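Local coordinates for protein citrate lyase (Yersinia pestis, PDB 3QLL) that probably acts as a magnesium-dependent lyase of the citrate lyase beta-subunit (CitE-like) family, built on a beta/alpha barrel, at residues S140-H143 with L144-L147; S262-N265 with T266-P270. All coordinates share one frame; numbering follows the deposited sequence.

Interaction 1: residues S140-H143 with L144-L147; sequences SAAH and LQIL
The carbonyl oxygen of A141 takes the amide of Q145 in the opening turn of helix 141-150, Q145 N donating to A141 O at 3.0 Å. L144 N also leans on that oxygen, but weakly, at an N-H...O angle of 121°. One residue on, I146 N meets A142 O at 2.9 Å in a nearly straight bond (167°). The last backbone bond of the set, L147 N to H143 O, is well aligned but long and weak.

Within 140-143, the side chains of S140 and H143 are hydrogen-bonded to each other. S140 OG sits 2.9 Å from H143 ND1, at the edge of the imidazole and in its plane; either atom could be the donor. Putting CG of H143 beside its own backbone N (chi1 -86°) swings the ring back toward the start of the helix, where S140 waits.

The remaining touches are van der Waals. Q145 is extended beyond CG and runs back alongside the preceding turn, its CG 3.3 Å from A141 O and its NE2 4.0 Å from A141 CB. That NE2 gives its hydrogen bond to A179 O, in a neighbouring loop. I146 brings CG1 over A142 O, while L144 packs on T138 and A179, and L147 on L133 and L135 of strand 132-135.

Chemically, the serine engages one ring nitrogen of H143 and so restricts rotation of the imidazole, while Q145 ties the same first turn to the A179 loop.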
loop_
_atom_site.group_PDB
_atom_site.type_symbol
_atom_site.label_atom_id
_atom_site.label_comp_id
_atom_site.label_asym_id
_atom_site.label_seq_id
_atom_site.Cartn_x
_atom_site.Cartn_y
_atom_site.Cartn_z
ATOM N N SER A 140 7.697 -4.470 16.871
ATOM C CA SER A 140 6.546 -4.137 17.700
ATOM C C SER A 140 6.868 -2.906 18.476
ATOM O O SER A 140 8.013 -2.493 18.541
ATOM C CB SER A 140 6.223 -5.277 18.691
ATOM O OG SER A 140 7.089 -5.145 19.819
ATOM N N ALA A 141 5.824 -2.325 19.050
ATOM C CA ALA A 141 5.986 -1.151 19.878
ATOM C C ALA A 141 6.729 -1.507 21.186
ATOM O O ALA A 141 7.539 -0.727 21.713
ATOM C CB ALA A 141 4.570 -0.532 20.190
ATOM N N ALA A 142 6.498 -2.732 21.647
ATOM C CA ALA A 142 7.124 -3.237 22.863
ATOM C C ALA A 142 8.643 -3.332 22.675
ATOM O O ALA A 142 9.394 -3.126 23.622
ATOM C CB ALA A 142 6.517 -4.592 23.285
ATOM N N HIS A 143 9.101 -3.592 21.448
ATOM C CA HIS A 143 10.575 -3.629 21.217
ATOM C C HIS A 143 11.227 -2.354 21.676
ATOM O O HIS A 143 12.220 -2.366 22.407
ATOM C CB HIS A 143 10.895 -3.778 19.750
ATOM C CG HIS A 143 10.915 -5.185 19.260
ATOM N ND1 HIS A 143 9.770 -5.932 19.112
ATOM C CD2 HIS A 143 11.935 -5.980 18.877
ATOM C CE1 HIS A 143 10.083 -7.127 18.649
ATOM N NE2 HIS A 143 11.388 -7.181 18.502
ATOM N N LEU A 144 10.614 -1.254 21.262
ATOM C CA LEU A 144 11.130 0.066 21.570
ATOM C C LEU A 144 10.861 0.424 23.042
ATOM O O LEU A 144 11.669 1.077 23.684
ATOM C CB LEU A 144 10.532 1.113 20.629
ATOM C CG LEU A 144 10.907 0.909 19.171
ATOM C CD1 LEU A 144 10.331 2.058 18.360
ATOM C CD2 LEU A 144 12.448 0.860 19.064
ATOM N N GLN A 145 9.724 0.003 23.571
ATOM C CA GLN A 145 9.409 0.388 24.958
ATOM C C GLN A 145 10.298 -0.288 25.986
ATOM O O GLN A 145 10.703 0.331 26.963
ATOM C CB GLN A 145 7.932 0.116 25.277
ATOM C CG GLN A 145 7.086 1.020 24.432
ATOM C CD GLN A 145 5.639 0.552 24.227
ATOM O OE1 GLN A 145 5.267 -0.587 24.524
ATOM N NE2 GLN A 145 4.825 1.441 23.665
ATOM N N ILE A 146 10.655 -1.533 25.690
ATOM C CA ILE A 146 11.610 -2.294 26.474
ATOM C C ILE A 146 12.965 -1.601 26.551
ATOM O O ILE A 146 13.512 -1.451 27.635
ATOM C CB ILE A 146 11.787 -3.701 25.906
ATOM C CG1 ILE A 146 10.502 -4.502 26.070
ATOM C CG2 ILE A 146 12.923 -4.401 26.609
ATOM C CD1 ILE A 146 10.553 -5.884 25.438
ATOM N N LEU A 147 13.504 -1.212 25.400
ATOM C CA LEU A 147 14.749 -0.454 25.339
ATOM C C LEU A 147 14.668 0.863 26.092
ATOM O O LEU A 147 15.605 1.222 26.839
ATOM C CB LEU A 147 15.140 -0.190 23.903
ATOM C CG LEU A 147 16.095 -1.209 23.321
ATOM C CD1 LEU A 147 16.565 -0.678 21.976
ATOM C CD2 LEU A 147 17.277 -1.505 24.250
#

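Interaction 2: residues S262-N265 with T266-P270; sequences STIN and TLFTP
T266 OG1 turns back along the helix to S262 O, 2.8 Å away, and T266 N reaches the same oxygen at 3.0 Å. The two donors come from opposite faces of the carbonyl plane, so S262 O is gripped twice. The hydroxyl gets there because T266 OG1 lies beside its own backbone N (chi1 -56°). L267 N to T263 O and F268 N to I264 O continue the helical bonding; the T263 and L267 side chains run side by side and point the same way, CG2 to CD1 4.0 Å.

At the C-terminal end the pattern changes. F268 is the first residue to leave helical backbone angles, and T269 OG1 donates to N265 O at 2.6 Å from above the carbonyl plane, 39° out of it. F268 N adds a weak bond to that oxygen, and T269 N closes the turn on T266 O. The phenyl ring of F268 has I264 CG2 at its edge, in plane, 3.9 Å from CD2.

Outside partners fix the polar ends: N265 OD1 is hydrogen-bonded to S47 OG, and T269 OG1 accepts from R46 NH1. Helix 261-267 follows the last barrel strand, 252-255, and packs back on it through I264 on A255 and F268 on K253. F268 also meets T242 and S246, and T263 meets L238 and Q239, all on helix 235-248; N265 leaves on another side, meeting R46, D68 and the start of strand 47-52.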
loop_
_atom_site.group_PDB
_atom_site.type_symbol
_atom_site.label_atom_id
_atom_site.label_comp_id
_atom_site.label_asym_id
_atom_site.label_seq_id
_atom_site.Cartn_x
_atom_site.Cartn_y
_atom_site.Cartn_z
ATOM N N SER A 262 29.277 11.936 0.507
ATOM C CA SER A 262 29.190 13.257 -0.102
ATOM C C SER A 262 27.980 13.321 -1.050
ATOM O O SER A 262 27.254 14.315 -1.078
ATOM C CB SER A 262 30.498 13.617 -0.845
ATOM O OG SER A 262 30.589 13.052 -2.141
ATOM N N THR A 263 27.766 12.260 -1.816
ATOM C CA THR A 263 26.594 12.185 -2.693
ATOM C C THR A 263 25.276 12.334 -1.919
ATOM O O THR A 263 24.410 13.129 -2.305
ATOM C CB THR A 263 26.572 10.839 -3.455
ATOM O OG1 THR A 263 27.758 10.733 -4.278
ATOM C CG2 THR A 263 25.375 10.759 -4.342
ATOM N N ILE A 264 25.161 11.618 -0.806
ATOM C CA ILE A 264 23.955 11.632 -0.004
ATOM C C ILE A 264 23.776 13.020 0.647
ATOM O O ILE A 264 22.669 13.580 0.664
ATOM C CB ILE A 264 23.983 10.542 1.075
ATOM C CG1 ILE A 264 23.810 9.152 0.445
ATOM C CG2 ILE A 264 22.925 10.816 2.124
ATOM C CD1 ILE A 264 24.066 7.984 1.426
ATOM N N ASN A 265 24.855 13.566 1.202
ATOM C CA ASN A 265 24.814 14.900 1.785
ATOM C C ASN A 265 24.331 15.981 0.847
ATOM O O ASN A 265 23.407 16.738 1.157
ATOM C CB ASN A 265 26.185 15.282 2.340
ATOM C CG ASN A 265 26.467 14.589 3.652
ATOM O OD1 ASN A 265 25.552 14.044 4.266
ATOM N ND2 ASN A 265 27.707 14.634 4.109
ATOM N N THR A 266 24.931 16.007 -0.327
ATOM C CA THR A 266 24.609 17.000 -1.330
ATOM C C THR A 266 23.154 16.958 -1.762
ATOM O O THR A 266 22.501 17.999 -1.820
ATOM C CB THR A 266 25.498 16.842 -2.573
ATOM O OG1 THR A 266 26.870 16.898 -2.179
ATOM C CG2 THR A 266 25.187 17.933 -3.576
ATOM N N LEU A 267 22.662 15.753 -2.053
ATOM C CA LEU A 267 21.311 15.558 -2.593
ATOM C C LEU A 267 20.192 15.867 -1.566
ATOM O O LEU A 267 19.068 16.207 -1.942
ATOM C CB LEU A 267 21.150 14.128 -3.165
ATOM C CG LEU A 267 21.945 13.855 -4.465
ATOM C CD1 LEU A 267 21.765 12.429 -4.981
ATOM C CD2 LEU A 267 21.566 14.834 -5.554
ATOM N N PHE A 268 20.526 15.771 -0.282
ATOM C CA PHE A 268 19.609 16.096 0.813
ATOM C C PHE A 268 19.867 17.530 1.334
ATOM O O PHE A 268 19.412 17.901 2.424
ATOM C CB PHE A 268 19.735 15.090 1.952
ATOM C CG PHE A 268 18.917 13.838 1.774
ATOM C CD1 PHE A 268 17.521 13.884 1.754
ATOM C CD2 PHE A 268 19.531 12.615 1.719
ATOM C CE1 PHE A 268 16.759 12.697 1.654
ATOM C CE2 PHE A 268 18.793 11.435 1.615
ATOM C CZ PHE A 268 17.410 11.470 1.589
ATOM N N THR A 269 20.596 18.329 0.560
ATOM C CA THR A 269 20.868 19.696 0.942
ATOM C C THR A 269 19.977 20.600 0.105
ATOM O O THR A 269 19.948 20.496 -1.121
ATOM C CB THR A 269 22.356 20.066 0.748
ATOM O OG1 THR A 269 23.150 19.262 1.626
ATOM C CG2 THR A 269 22.606 21.497 1.120
ATOM N N PRO A 270 19.207 21.466 0.786
ATOM C CA PRO A 270 18.226 22.372 0.167
ATOM C C PRO A 270 18.835 23.361 -0.842
ATOM O O PRO A 270 19.972 23.821 -0.647
ATOM C CB PRO A 270 17.687 23.137 1.369
ATOM C CG PRO A 270 17.895 22.249 2.547
ATOM C CD PRO A 270 19.174 21.507 2.262
#

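Overall arrangement
Both contacts lie on outer helices of the eight-stranded parallel barrel, on opposite sides of the chain's centre: their own centres are 32 Å apart and their nearest atoms about 20 Å. Interaction 1 opens the helix that follows the fourth strand, 132-135; interaction 2 closes the one that follows the eighth, 252-255, next to the first strand in the closed barrel. Interaction 1 is the nearer to the predicted site. The H143 side chain is about 9 Å from that of E165, predicted to bind both magnesium and substrate, and the L147 side chain about 9 Å from that of R107, predicted to bind substrate. Interaction 2 lies away from these residues.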